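PDB 6U1U: angiopoietin-related protein 4 from Homo sapiens, which mediates inactivation of lipoprotein lipase and so takes part in regulating triglyceride clearance from blood, the part described here being its C-terminal fibrinogen-like domain with bound palmitic acid. Local coordinates for residues R2-L7 / V30-T35; S80-R85 / M211-M216; L93-G98 / K197-R202; K159-G164 / K189-I194. All coordinates share one frame; numbering follows the deposited sequence.

Contacts 1 and 2 are largely buried and sit together on one side of the domain, both reaching the large antiparallel sheet; they touch through packing of Lys-33 on Leu-212 and a long, weak ion pair between Asp-3 and Arg-85. Contact 1 is covalent, a disulfide amid aliphatic groups, whereas contact 2 relies on apolar packing of a helix end on the final strand. Contacts 3 and 4 are only partly buried and more polar. Contact 3 reaches the same sheet through strand 87-94 and uses a salt bridge; contact 4 joins two loops through a lysine and backbone carbonyls. Arg-202 of contact 3 meets Lys-191 O of contact 4.

Contact 1: residues R2-L7 / V30-T35; sequences RDCQEL and VNCKMT
Cys-4 and Cys-32 are joined by a disulfide, SG to SG 2.1 Å, that ties the first turn of helix 4-9 to strand 28-35. The torsion about the S-S bond is -78°, which makes the bridge left-handed, and in both cysteines SG stands anti to the carbonyl carbon.

Apolar groups line the bridge. Val-30 sets CG2 3.7 Å from Cys-4 SG, while Leu-7 brings CD1 to 3.9 Å from Cys-32 SG. Met-34 reaches across by a bend: its chi2 of -45° turns SD back toward the helix, and its CE ends 3.7 Å from Leu-7 CB, close also to Cys-4 O. A flexible unbranched thioether suits this place, since the bond from CA to CB points neither at the helix nor away from it, and the bent chain must do the reaching.

In the fibrinogen-like fold this link fastens the N-terminal end of the domain to its sheet, where strand 28-35 runs between strands 16-20 and 38-46.

No hydrogen bond crosses between 2-7 and 30-35. Within 2-7, Asp-3 is the N-cap, short enough to curl back so that OD1 accepts from Glu-6 N at 2.9 Å, satisfying an amide the helix cannot. Arg-2 and Glu-6 form a salt bridge: Arg-2 NE donates to the syn lone pair of Glu-6 OE1 at 2.7 Å, with the oxygen in the guanidinium plane, and Arg-2 NH2 adds a weak second bond.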
loop_
_atom_site.group_PDB
_atom_site.type_symbol
_atom_site.label_atom_id
_atom_site.label_comp_id
_atom_site.label_asym_id
_atom_site.label_seq_id
_atom_site.Cartn_x
_atom_site.Cartn_y
_atom_site.Cartn_z
ATOM N N ARG A 2 -7.567 18.237 7.631
ATOM C CA ARG A 2 -6.998 17.029 8.205
ATOM C C ARG A 2 -6.504 16.059 7.150
ATOM O O ARG A 2 -5.673 15.200 7.455
ATOM C CB ARG A 2 -8.041 16.341 9.081
ATOM C CG ARG A 2 -8.305 17.028 10.400
ATOM C CD ARG A 2 -9.522 16.377 11.067
ATOM N NE ARG A 2 -10.630 16.303 10.107
ATOM C CZ ARG A 2 -11.663 15.464 10.190
ATOM N NH1 ARG A 2 -11.758 14.605 11.205
ATOM N NH2 ARG A 2 -12.602 15.485 9.252
ATOM N N ASP A 3 -6.985 16.158 5.918
ATOM C CA ASP A 3 -6.647 15.174 4.904
ATOM C C ASP A 3 -7.145 15.710 3.562
ATOM O O ASP A 3 -7.731 16.797 3.487
ATOM C CB ASP A 3 -7.254 13.814 5.232
ATOM C CG ASP A 3 -8.763 13.885 5.432
ATOM O OD1 ASP A 3 -9.448 14.531 4.618
ATOM O OD2 ASP A 3 -9.273 13.293 6.418
ATOM N N CYS A 4 -6.893 14.943 2.504
ATOM C CA CYS A 4 -7.226 15.410 1.160
ATOM C C CYS A 4 -8.736 15.564 0.960
ATOM O O CYS A 4 -9.163 16.413 0.172
ATOM C CB CYS A 4 -6.642 14.450 0.112
ATOM S SG CYS A 4 -4.805 14.462 0.118
ATOM N N GLN A 5 -9.557 14.754 1.637
ATOM C CA GLN A 5 -11.005 14.917 1.475
ATOM C C GLN A 5 -11.470 16.226 2.106
ATOM O O GLN A 5 -12.343 16.916 1.557
ATOM C CB GLN A 5 -11.748 13.697 2.058
ATOM C CG GLN A 5 -13.283 13.862 2.191
ATOM C CD GLN A 5 -13.963 14.119 0.862
ATOM O OE1 GLN A 5 -13.406 13.826 -0.188
ATOM N NE2 GLN A 5 -15.202 14.648 0.901
ATOM N N GLU A 6 -10.872 16.620 3.231
ATOM C CA GLU A 6 -11.181 17.936 3.776
ATOM C C GLU A 6 -10.792 19.032 2.798
ATOM O O GLU A 6 -11.511 20.027 2.646
ATOM C CB GLU A 6 -10.470 18.150 5.104
ATOM C CG GLU A 6 -11.081 19.210 5.986
ATOM C CD GLU A 6 -10.768 18.955 7.464
ATOM O OE1 GLU A 6 -10.943 17.807 7.927
ATOM O OE2 GLU A 6 -10.344 19.896 8.152
ATOM N N LEU A 7 -9.625 18.890 2.159
ATOM C CA LEU A 7 -9.213 19.892 1.172
ATOM C C LEU A 7 -10.211 19.951 0.021
ATOM O O LEU A 7 -10.546 21.036 -0.469
ATOM C CB LEU A 7 -7.835 19.556 0.632
ATOM C CG LEU A 7 -6.697 20.071 1.495
ATOM C CD1 LEU A 7 -5.366 19.412 1.057
ATOM C CD2 LEU A 7 -6.631 21.585 1.339
ATOM N N VAL A 30 1.264 16.133 1.640
ATOM C CA VAL A 30 0.785 14.889 1.045
ATOM C C VAL A 30 0.463 15.127 -0.426
ATOM O O VAL A 30 0.300 16.263 -0.879
ATOM C CB VAL A 30 -0.470 14.314 1.742
ATOM C CG1 VAL A 30 -0.107 13.793 3.111
ATOM C CG2 VAL A 30 -1.643 15.359 1.820
ATOM N N ASN A 31 0.372 14.022 -1.170
ATOM C CA ASN A 31 -0.050 14.061 -2.568
ATOM C C ASN A 31 -1.545 13.802 -2.598
ATOM O O ASN A 31 -1.971 12.706 -2.245
ATOM C CB ASN A 31 0.643 12.961 -3.375
ATOM C CG ASN A 31 2.146 13.132 -3.429
ATOM O OD1 ASN A 31 2.864 12.869 -2.425
ATOM N ND2 ASN A 31 2.644 13.526 -4.600
ATOM N N CYS A 32 -2.335 14.767 -3.073
ATOM C CA CYS A 32 -3.789 14.609 -3.127
ATOM C C CYS A 32 -4.203 14.371 -4.560
ATOM O O CYS A 32 -3.640 14.959 -5.483
ATOM C CB CYS A 32 -4.551 15.851 -2.649
ATOM S SG CYS A 32 -4.315 16.246 -0.909
ATOM N N LYS A 33 -5.195 13.504 -4.740
ATOM C CA LYS A 33 -5.807 13.296 -6.041
ATOM C C LYS A 33 -7.259 13.698 -5.877
ATOM O O LYS A 33 -7.982 13.106 -5.063
ATOM C CB LYS A 33 -5.676 11.839 -6.513
ATOM C CG LYS A 33 -6.270 11.635 -7.912
ATOM C CD LYS A 33 -6.234 10.189 -8.369
ATOM C CE LYS A 33 -6.815 10.100 -9.805
ATOM N NZ LYS A 33 -6.793 8.726 -10.362
ATOM N N MET A 34 -7.693 14.731 -6.618
ATOM C CA MET A 34 -9.060 15.230 -6.506
ATOM C C MET A 34 -9.886 14.640 -7.660
ATOM O O MET A 34 -9.517 14.784 -8.821
ATOM C CB MET A 34 -9.094 16.756 -6.549
ATOM C CG MET A 34 -8.236 17.422 -5.407
ATOM S SD MET A 34 -8.477 16.679 -3.786
ATOM C CE MET A 34 -7.821 18.000 -2.725
ATOM N N THR A 35 -10.946 13.922 -7.315
ATOM C CA THR A 35 -11.738 13.142 -8.262
ATOM C C THR A 35 -13.205 13.511 -8.083
ATOM O O THR A 35 -13.595 14.156 -7.105
ATOM C CB THR A 35 -11.557 11.624 -8.003
ATOM O OG1 THR A 35 -12.309 11.303 -6.849
ATOM C CG2 THR A 35 -10.062 11.285 -7.786
#

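Contact 2: residues S80-R85 / M211-M216; sequences SITGDR and MLIQPM
Arg-85 N donates to Thr-82 O at 2.9 Å, closing a type II' beta turn, and both residues go on to touch strand 208-215. The turn ends helix 75-82, which here packs on the closing strand of the fibrinogen-like domain; Gly-83 suits the corner because its phi is positive. In the strand, Ile-213 and Pro-215, two residues apart, both face the helix.

Thr-82 serves two roles with its two branches. CG2 meets Ile-213 CD1 at 3.5 Å, the two side chains crossing at about a right angle, while OG1, lying between the backbone N and carbonyl carbon, donates to Gly-83 O at 3.0 Å. An alanine here would probably leave Ile-213 CD1 facing a gap and Gly-83 O without that hydroxyl.

Beside it, Pro-215 CG rests 3.8 Å from Ile-81 CG2, a rigid ring against the methyl of a beta-branched residue, both compact and apolar as a buried seam requires. At the more exposed end of the contact, Arg-85 packs with a flat group: Pro-215 CB lies over one face of the guanidinium, 3.7 Å from Arg-85 NH2. At the edge of that group and in its plane, Met-216 SD stands 3.2 Å from Arg-85 NH1.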
loop_
_atom_site.group_PDB
_atom_site.type_symbol
_atom_site.label_atom_id
_atom_site.label_comp_id
_atom_site.label_asym_id
_atom_site.label_seq_id
_atom_site.Cartn_x
_atom_site.Cartn_y
_atom_site.Cartn_z
ATOM N N SER A 80 -2.237 8.273 10.789
ATOM C CA SER A 80 -2.734 9.534 11.345
ATOM C C SER A 80 -3.914 10.054 10.538
ATOM O O SER A 80 -4.822 10.702 11.097
ATOM C CB SER A 80 -1.613 10.580 11.421
ATOM O OG SER A 80 -1.317 11.118 10.157
ATOM N N ILE A 81 -3.938 9.743 9.252
ATOM C CA ILE A 81 -5.046 10.151 8.394
ATOM C C ILE A 81 -6.269 9.275 8.627
ATOM O O ILE A 81 -7.390 9.781 8.741
ATOM C CB ILE A 81 -4.602 10.130 6.917
ATOM C CG1 ILE A 81 -3.577 11.228 6.662
ATOM C CG2 ILE A 81 -5.813 10.265 5.964
ATOM C CD1 ILE A 81 -2.835 11.050 5.294
ATOM N N THR A 82 -6.092 7.944 8.688
ATOM C CA THR A 82 -7.250 7.070 8.861
ATOM C C THR A 82 -7.812 7.101 10.272
ATOM O O THR A 82 -9.031 6.920 10.445
ATOM C CB THR A 82 -6.912 5.598 8.523
ATOM O OG1 THR A 82 -5.930 5.096 9.464
ATOM C CG2 THR A 82 -6.392 5.474 7.090
ATOM N N GLY A 83 -6.960 7.287 11.280
ATOM C CA GLY A 83 -7.369 6.963 12.646
ATOM C C GLY A 83 -7.967 5.575 12.696
ATOM O O GLY A 83 -7.492 4.645 12.032
ATOM N N ASP A 84 -9.035 5.428 13.481
ATOM C CA ASP A 84 -9.824 4.205 13.547
ATOM C C ASP A 84 -10.965 4.159 12.544
ATOM O O ASP A 84 -11.843 3.303 12.675
ATOM C CB ASP A 84 -10.441 4.045 14.946
ATOM C CG ASP A 84 -9.413 3.811 16.021
ATOM O OD1 ASP A 84 -8.303 3.319 15.709
ATOM O OD2 ASP A 84 -9.721 4.131 17.196
ATOM N N ARG A 85 -11.004 5.049 11.564
ATOM C CA ARG A 85 -12.155 5.095 10.673
ATOM C C ARG A 85 -12.095 4.013 9.609
ATOM O O ARG A 85 -11.018 3.626 9.149
ATOM C CB ARG A 85 -12.236 6.473 10.021
ATOM C CG ARG A 85 -12.227 7.526 11.089
ATOM C CD ARG A 85 -12.871 8.765 10.650
ATOM N NE ARG A 85 -11.893 9.658 10.059
ATOM C CZ ARG A 85 -12.213 10.576 9.149
ATOM N NH1 ARG A 85 -13.478 10.690 8.750
ATOM N NH2 ARG A 85 -11.278 11.358 8.635
ATOM N N MET A 211 -1.439 3.466 -4.838
ATOM C CA MET A 211 -2.389 3.150 -3.769
ATOM C C MET A 211 -2.896 4.453 -3.163
ATOM O O MET A 211 -2.099 5.375 -2.914
ATOM C CB MET A 211 -1.728 2.292 -2.671
ATOM C CG MET A 211 -1.080 1.031 -3.238
ATOM S SD MET A 211 -0.169 0.125 -1.963
ATOM C CE MET A 211 -1.589 -0.448 -1.051
ATOM N N LEU A 212 -4.212 4.545 -2.961
ATOM C CA LEU A 212 -4.792 5.771 -2.435
ATOM C C LEU A 212 -5.751 5.421 -1.311
ATOM O O LEU A 212 -6.349 4.355 -1.323
ATOM C CB LEU A 212 -5.568 6.534 -3.520
ATOM C CG LEU A 212 -4.754 6.782 -4.811
ATOM C CD1 LEU A 212 -5.062 5.659 -5.806
ATOM C CD2 LEU A 212 -5.171 8.136 -5.437
ATOM N N ILE A 213 -5.933 6.359 -0.377
ATOM C CA ILE A 213 -6.841 6.128 0.742
ATOM C C ILE A 213 -7.792 7.305 0.888
ATOM O O ILE A 213 -7.440 8.457 0.611
ATOM C CB ILE A 213 -6.050 5.851 2.038
ATOM C CG1 ILE A 213 -6.968 5.252 3.102
ATOM C CG2 ILE A 213 -5.345 7.085 2.532
ATOM C CD1 ILE A 213 -6.322 4.081 3.830
ATOM N N GLN A 214 -9.021 7.001 1.319
ATOM C CA GLN A 214 -10.041 8.018 1.580
ATOM C C GLN A 214 -10.832 7.539 2.782
ATOM O O GLN A 214 -11.663 6.634 2.659
ATOM C CB GLN A 214 -10.962 8.229 0.381
ATOM C CG GLN A 214 -12.024 9.298 0.607
ATOM C CD GLN A 214 -12.951 9.354 -0.571
ATOM O OE1 GLN A 214 -13.838 8.510 -0.693
ATOM N NE2 GLN A 214 -12.720 10.303 -1.495
ATOM N N PRO A 215 -10.565 8.082 3.965
ATOM C CA PRO A 215 -11.362 7.709 5.140
ATOM C C PRO A 215 -12.829 8.044 4.936
ATOM O O PRO A 215 -13.173 9.063 4.316
ATOM C CB PRO A 215 -10.746 8.544 6.267
ATOM C CG PRO A 215 -9.328 8.772 5.813
ATOM C CD PRO A 215 -9.448 8.978 4.325
ATOM N N MET A 216 -13.660 7.116 5.437
ATOM C CA MET A 216 -15.128 7.025 5.531
ATOM C C MET A 216 -15.782 6.356 4.336
ATOM O O MET A 216 -15.766 5.118 4.240
ATOM C CB MET A 216 -15.731 8.380 5.815
ATOM C CG MET A 216 -15.514 8.734 7.247
ATOM S SD MET A 216 -16.493 10.185 7.708
ATOM C CE MET A 216 -18.171 9.543 7.619
#

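Contact 3: residues L93-G98 / K197-R202; sequences LRDWDG and KTWRGR. With PLM (palmitic acid), chain B.
Asp-95 and Arg-200 form a salt bridge in which both donors converge on one oxygen. Asp-95 lies just after strand 87-94 and opens the type I beta turn, ending at Gly-98, that leads toward strand 100-109 of the fibrinogen-like fold, and the bridge ties this turn to the short, weakly bonded helix of about 197-200. Arg-200 NE donates to the anti lone pair of Asp-95 OD2 at 3.0 Å, with an N-H...O angle of 153°. Arg-200 NH2 reaches the same OD2 at 3.1 Å, so the guanidinium grips side-on, its plane nearly that of the carboxylate.

The other oxygen serves the turn. Asp-95 OD1 accepts from Asp-97 N at 2.9 Å, from well above the carboxylate plane, which makes an Asx turn; Asn-99 N is a further donor to it. Aspartate suits the place, its short side chain serving local amides with one oxygen and a distant arginine with the other, and the paired charge is likely to keep it ionised.

Trp-199 packs between helix and strand end. With CG anti to its backbone N, it turns its ring edge to Asp-95 N, 3.7 Å from CH2. Trp-199 CZ3 is 3.7 Å from Leu-93 CB. Its face lies on Arg-200, CE2 over the guanidinium centre, which probably restricts how that group can turn.

At the far end of the helix a bend at chi3 (78°) swings Lys-197 CE toward the ligand. Its NZ, also hydrogen-bonded to Ser-171 O, donates to both carboxyl oxygens of palmitic acid, O1 at 3.1 Å and O2 at 3.2 Å.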
loop_
_atom_site.group_PDB
_atom_site.type_symbol
_atom_site.label_atom_id
_atom_site.label_comp_id
_atom_site.label_asym_id
_atom_site.label_seq_id
_atom_site.Cartn_x
_atom_site.Cartn_y
_atom_site.Cartn_z
ATOM N N LEU A 93 -3.220 -0.643 -10.806
ATOM C CA LEU A 93 -2.147 -1.453 -11.366
ATOM C C LEU A 93 -2.057 -1.225 -12.866
ATOM O O LEU A 93 -3.073 -1.032 -13.532
ATOM C CB LEU A 93 -2.380 -2.958 -11.110
ATOM C CG LEU A 93 -2.855 -3.357 -9.700
ATOM C CD1 LEU A 93 -3.283 -4.841 -9.624
ATOM C CD2 LEU A 93 -1.741 -3.070 -8.668
ATOM N N ARG A 94 -0.824 -1.258 -13.403
ATOM C CA ARG A 94 -0.620 -1.066 -14.837
ATOM C C ARG A 94 0.328 -2.141 -15.344
ATOM O O ARG A 94 1.345 -2.435 -14.697
ATOM C CB ARG A 94 -0.057 0.339 -15.149
ATOM C CG ARG A 94 0.061 0.639 -16.654
ATOM C CD ARG A 94 0.824 1.939 -16.899
ATOM N NE ARG A 94 0.286 3.061 -16.121
ATOM C CZ ARG A 94 1.001 4.115 -15.720
ATOM N NH1 ARG A 94 2.302 4.199 -16.019
ATOM N NH2 ARG A 94 0.414 5.092 -15.017
ATOM N N ASP A 95 0.001 -2.747 -16.491
ATOM C CA ASP A 95 0.893 -3.772 -17.000
ATOM C C ASP A 95 1.715 -3.171 -18.128
ATOM O O ASP A 95 1.636 -1.975 -18.418
ATOM C CB ASP A 95 0.134 -5.050 -17.417
ATOM C CG ASP A 95 -0.752 -4.859 -18.649
ATOM O OD1 ASP A 95 -0.555 -3.890 -19.408
ATOM O OD2 ASP A 95 -1.661 -5.692 -18.836
ATOM N N TRP A 96 2.535 -4.009 -18.748
ATOM C CA TRP A 96 3.487 -3.487 -19.719
ATOM C C TRP A 96 2.879 -3.301 -21.097
ATOM O O TRP A 96 3.553 -2.772 -21.992
ATOM C CB TRP A 96 4.695 -4.402 -19.785
ATOM C CG TRP A 96 5.587 -4.204 -18.581
ATOM C CD1 TRP A 96 5.524 -4.898 -17.416
ATOM C CD2 TRP A 96 6.637 -3.246 -18.429
ATOM N NE1 TRP A 96 6.471 -4.429 -16.545
ATOM C CE2 TRP A 96 7.172 -3.421 -17.140
ATOM C CE3 TRP A 96 7.176 -2.250 -19.253
ATOM C CZ2 TRP A 96 8.233 -2.656 -16.657
ATOM C CZ3 TRP A 96 8.239 -1.484 -18.774
ATOM C CH2 TRP A 96 8.755 -1.688 -17.486
ATOM N N ASP A 97 1.621 -3.663 -21.267
ATOM C CA ASP A 97 0.887 -3.305 -22.467
ATOM C C ASP A 97 -0.016 -2.096 -22.263
ATOM O O ASP A 97 -0.862 -1.812 -23.119
ATOM C CB ASP A 97 0.070 -4.494 -22.934
ATOM C CG ASP A 97 0.936 -5.572 -23.519
ATOM O OD1 ASP A 97 1.836 -5.221 -24.306
ATOM O OD2 ASP A 97 0.715 -6.756 -23.180
ATOM N N GLY A 98 0.123 -1.398 -21.139
ATOM C CA GLY A 98 -0.658 -0.209 -20.885
ATOM C C GLY A 98 -2.041 -0.437 -20.308
ATOM O O GLY A 98 -2.757 0.546 -20.075
ATOM N N LYS A 197 -1.263 -11.216 -7.644
ATOM C CA LYS A 197 -1.351 -12.542 -8.260
ATOM C C LYS A 197 -2.616 -12.694 -9.094
ATOM O O LYS A 197 -2.555 -13.144 -10.247
ATOM C CB LYS A 197 -1.277 -13.625 -7.187
ATOM C CG LYS A 197 -1.401 -15.071 -7.790
ATOM C CD LYS A 197 -1.043 -16.105 -6.759
ATOM C CE LYS A 197 -2.207 -16.319 -5.794
ATOM N NZ LYS A 197 -1.797 -17.059 -4.546
ATOM N N THR A 198 -3.749 -12.239 -8.573
ATOM C CA THR A 198 -5.029 -12.484 -9.243
ATOM C C THR A 198 -5.278 -11.632 -10.482
ATOM O O THR A 198 -6.260 -11.890 -11.187
ATOM C CB THR A 198 -6.189 -12.281 -8.264
ATOM O OG1 THR A 198 -6.104 -10.977 -7.678
ATOM C CG2 THR A 198 -6.140 -13.305 -7.171
ATOM N N TRP A 199 -4.441 -10.640 -10.792
ATOM C CA TRP A 199 -4.586 -9.941 -12.070
ATOM C C TRP A 199 -3.677 -10.576 -13.127
ATOM O O TRP A 199 -4.153 -11.298 -14.006
ATOM C CB TRP A 199 -4.341 -8.438 -11.911
ATOM C CG TRP A 199 -4.710 -7.672 -13.156
ATOM C CD1 TRP A 199 -5.810 -7.885 -13.947
ATOM C CD2 TRP A 199 -3.987 -6.585 -13.753
ATOM N NE1 TRP A 199 -5.806 -7.007 -15.008
ATOM C CE2 TRP A 199 -4.698 -6.201 -14.914
ATOM C CE3 TRP A 199 -2.795 -5.915 -13.438
ATOM C CZ2 TRP A 199 -4.284 -5.152 -15.729
ATOM C CZ3 TRP A 199 -2.375 -4.864 -14.273
ATOM C CH2 TRP A 199 -3.113 -4.504 -15.404
ATOM N N ARG A 200 -2.368 -10.355 -13.043
ATOM C CA ARG A 200 -1.482 -10.825 -14.102
ATOM C C ARG A 200 -0.656 -12.040 -13.727
ATOM O O ARG A 200 0.133 -12.511 -14.561
ATOM C CB ARG A 200 -0.555 -9.698 -14.566
ATOM C CG ARG A 200 -1.264 -8.623 -15.380
ATOM C CD ARG A 200 -1.920 -9.197 -16.610
ATOM N NE ARG A 200 -2.544 -8.172 -17.445
ATOM C CZ ARG A 200 -3.819 -8.208 -17.831
ATOM N NH1 ARG A 200 -4.603 -9.214 -17.459
ATOM N NH2 ARG A 200 -4.314 -7.239 -18.590
ATOM N N GLY A 201 -0.783 -12.545 -12.512
ATOM C CA GLY A 201 -0.073 -13.736 -12.108
ATOM C C GLY A 201 0.974 -13.442 -11.035
ATOM O O GLY A 201 1.418 -12.306 -10.839
ATOM N N ARG A 202 1.397 -14.516 -10.358
ATOM C CA ARG A 202 2.367 -14.405 -9.267
ATOM C C ARG A 202 3.686 -13.800 -9.734
ATOM O O ARG A 202 4.340 -13.074 -8.987
ATOM C CB ARG A 202 2.603 -15.786 -8.641
ATOM C CG ARG A 202 3.792 -15.899 -7.671
ATOM C CD ARG A 202 3.553 -15.098 -6.407
ATOM N NE ARG A 202 4.670 -15.112 -5.462
ATOM C CZ ARG A 202 5.693 -14.269 -5.525
ATOM N NH1 ARG A 202 5.776 -13.391 -6.524
ATOM N NH2 ARG A 202 6.659 -14.325 -4.619
HETATM C C1 PLM B . -3.257 -15.980 -1.493
HETATM O O1 PLM B . -2.045 -16.291 -1.515
HETATM O O2 PLM B . -3.974 -15.960 -2.502
HETATM C C2 PLM B . -3.902 -15.684 -0.145
HETATM C C3 PLM B . -5.021 -14.690 -0.057
HETATM C C4 PLM B . -4.989 -13.913 1.249
HETATM C C5 PLM B . -5.628 -12.551 1.222
HETATM C C6 PLM B . -5.063 -11.556 2.218
HETATM C C7 PLM B . -5.178 -10.116 1.790
HETATM C C8 PLM B . -4.206 -9.144 2.409
HETATM C C9 PLM B . -2.997 -8.915 1.573
HETATM C CA PLM B . -2.618 -7.508 1.370
HETATM C CB PLM B . -3.536 -6.699 0.542
HETATM C CC PLM B . -3.305 -5.252 0.720
HETATM C CD PLM B . -3.905 -4.392 -0.304
HETATM C CE PLM B . -5.304 -4.761 -0.609
HETATM C CF PLM B . -6.350 -3.905 -0.010
HETATM C CG PLM B . -7.155 -4.619 1.025
#

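Contact 4: residues K159-G164 / K189-I194; sequences KSLSGG and KLKKGI
Lys-192 carries its ammonium to the backbone at the end of helix 157-160, where NZ donates to Leu-161 O at 2.7 Å. A second, weak bond runs from the same NZ to Ser-160 O at 3.2 Å. The chain stays extended until chi4, whose -99° turns NZ over to these carbonyls. A lysine suits the spot: carbonyls at the end of a helix are likely to carry some extra negative charge, which a long cationic chain can answer. An alanine in its place would probably leave Leu-161 O without this donor and open a gap where the methylenes had lain beside the carbonyls.

The tight part is formed by Leu-161 and Lys-191. Leu-161 CD2 presses on Lys-191 CG at 3.4 Å, closer than usual van der Waals contact, the two side chains crossing at about a right angle; the same methyl is 3.4 Å from Lys-191 O. Alongside, Ser-162 CB rests 3.6 Å from Lys-192 O, a small residue fitting where the backbones draw near.

The outer side is looser. Lys-191 CE approaches Ser-160 O at 3.6 Å, and Ser-160 OG at 4.2 Å.

Lys-191 and Lys-192 form the middle of a type I beta turn from Leu-190 to Gly-193, which lies next to helix 187-190 and leads into strand 195-196, paired with strand 173-174; Leu-161 also touches Cys-170, disulfide-bonded to Cys-157 at the start of helix 157-160.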
loop_
_atom_site.group_PDB
_atom_site.type_symbol
_atom_site.label_atom_id
_atom_site.label_comp_id
_atom_site.label_asym_id
_atom_site.label_seq_id
_atom_site.Cartn_x
_atom_site.Cartn_y
_atom_site.Cartn_z
ATOM N N LYS A 159 12.102 -10.893 4.067
ATOM C CA LYS A 159 13.495 -11.106 3.681
ATOM C C LYS A 159 13.600 -11.955 2.417
ATOM O O LYS A 159 14.478 -11.728 1.578
ATOM C CB LYS A 159 14.252 -11.764 4.844
ATOM C CG LYS A 159 15.751 -11.503 4.823
ATOM C CD LYS A 159 16.311 -11.322 6.236
ATOM C CE LYS A 159 16.992 -12.595 6.726
ATOM N NZ LYS A 159 17.524 -12.433 8.125
ATOM N N SER A 160 12.722 -12.950 2.264
ATOM C CA SER A 160 12.808 -13.801 1.089
ATOM C C SER A 160 12.362 -13.059 -0.161
ATOM O O SER A 160 12.833 -13.361 -1.254
ATOM C CB SER A 160 12.001 -15.089 1.307
ATOM O OG SER A 160 10.659 -14.945 0.906
ATOM N N LEU A 161 11.490 -12.068 -0.024
ATOM C CA LEU A 161 11.110 -11.280 -1.182
ATOM C C LEU A 161 11.881 -9.960 -1.168
ATOM O O LEU A 161 13.120 -9.947 -1.148
ATOM C CB LEU A 161 9.591 -11.072 -1.185
ATOM C CG LEU A 161 8.757 -12.358 -1.128
ATOM C CD1 LEU A 161 7.240 -12.062 -1.344
ATOM C CD2 LEU A 161 9.252 -13.390 -2.116
ATOM N N SER A 162 11.170 -8.842 -1.157
ATOM C CA SER A 162 11.825 -7.539 -1.143
ATOM C C SER A 162 10.803 -6.526 -0.656
ATOM O O SER A 162 9.617 -6.677 -0.920
ATOM C CB SER A 162 12.312 -7.147 -2.533
ATOM O OG SER A 162 13.038 -5.926 -2.524
ATOM N N GLY A 163 11.255 -5.511 0.055
ATOM C CA GLY A 163 10.319 -4.445 0.411
ATOM C C GLY A 163 9.530 -4.747 1.668
ATOM O O GLY A 163 9.855 -5.637 2.463
ATOM N N GLY A 164 8.493 -3.940 1.871
ATOM C CA GLY A 164 7.634 -4.077 3.037
ATOM C C GLY A 164 6.185 -4.192 2.583
ATOM O O GLY A 164 5.774 -3.532 1.638
ATOM N N LYS A 189 14.048 -14.315 -9.401
ATOM C CA LYS A 189 14.161 -12.866 -9.204
ATOM C C LYS A 189 12.750 -12.309 -9.239
ATOM O O LYS A 189 12.426 -11.594 -8.353
ATOM C CB LYS A 189 15.120 -12.255 -10.232
ATOM C CG LYS A 189 16.593 -12.265 -9.845
ATOM C CD LYS A 189 17.512 -12.409 -11.051
ATOM C CE LYS A 189 18.883 -11.776 -10.910
ATOM N NZ LYS A 189 19.623 -11.799 -12.200
ATOM N N LEU A 190 11.951 -12.703 -10.225
ATOM C CA LEU A 190 10.592 -12.156 -10.366
ATOM C C LEU A 190 9.746 -12.434 -9.129
ATOM O O LEU A 190 8.815 -11.667 -8.826
ATOM C CB LEU A 190 9.866 -12.713 -11.607
ATOM C CG LEU A 190 10.289 -12.244 -12.994
ATOM C CD1 LEU A 190 9.633 -13.100 -14.085
ATOM C CD2 LEU A 190 10.003 -10.748 -13.217
ATOM N N LYS A 191 10.073 -13.502 -8.402
ATOM C CA LYS A 191 9.463 -13.732 -7.090
ATOM C C LYS A 191 9.619 -12.524 -6.157
ATOM O O LYS A 191 8.760 -12.285 -5.295
ATOM C CB LYS A 191 10.090 -14.975 -6.467
ATOM C CG LYS A 191 10.219 -14.986 -4.994
ATOM C CD LYS A 191 11.518 -15.672 -4.517
ATOM C CE LYS A 191 11.391 -16.071 -3.039
ATOM N NZ LYS A 191 12.492 -16.974 -2.553
ATOM N N LYS A 192 10.715 -11.787 -6.277
ATOM C CA LYS A 192 10.923 -10.607 -5.440
ATOM C C LYS A 192 10.358 -9.345 -6.065
ATOM O O LYS A 192 10.671 -8.252 -5.590
ATOM C CB LYS A 192 12.411 -10.405 -5.164
ATOM C CG LYS A 192 13.094 -11.620 -4.516
ATOM C CD LYS A 192 14.574 -11.362 -4.330
ATOM C CE LYS A 192 15.137 -12.209 -3.193
ATOM N NZ LYS A 192 15.254 -11.447 -1.907
ATOM N N GLY A 193 9.525 -9.464 -7.102
ATOM C CA GLY A 193 9.063 -8.323 -7.862
ATOM C C GLY A 193 7.782 -7.685 -7.341
ATOM O O GLY A 193 7.310 -7.971 -6.236
ATOM N N ILE A 194 7.210 -6.839 -8.195
ATOM C CA ILE A 194 5.990 -6.071 -7.932
ATOM C C ILE A 194 4.848 -6.866 -8.538
ATOM O O ILE A 194 4.694 -6.891 -9.764
ATOM C CB ILE A 194 6.081 -4.681 -8.557
ATOM C CG1 ILE A 194 7.269 -3.932 -7.969
ATOM C CG2 ILE A 194 4.801 -3.856 -8.346
ATOM C CD1 ILE A 194 7.503 -2.620 -8.691
#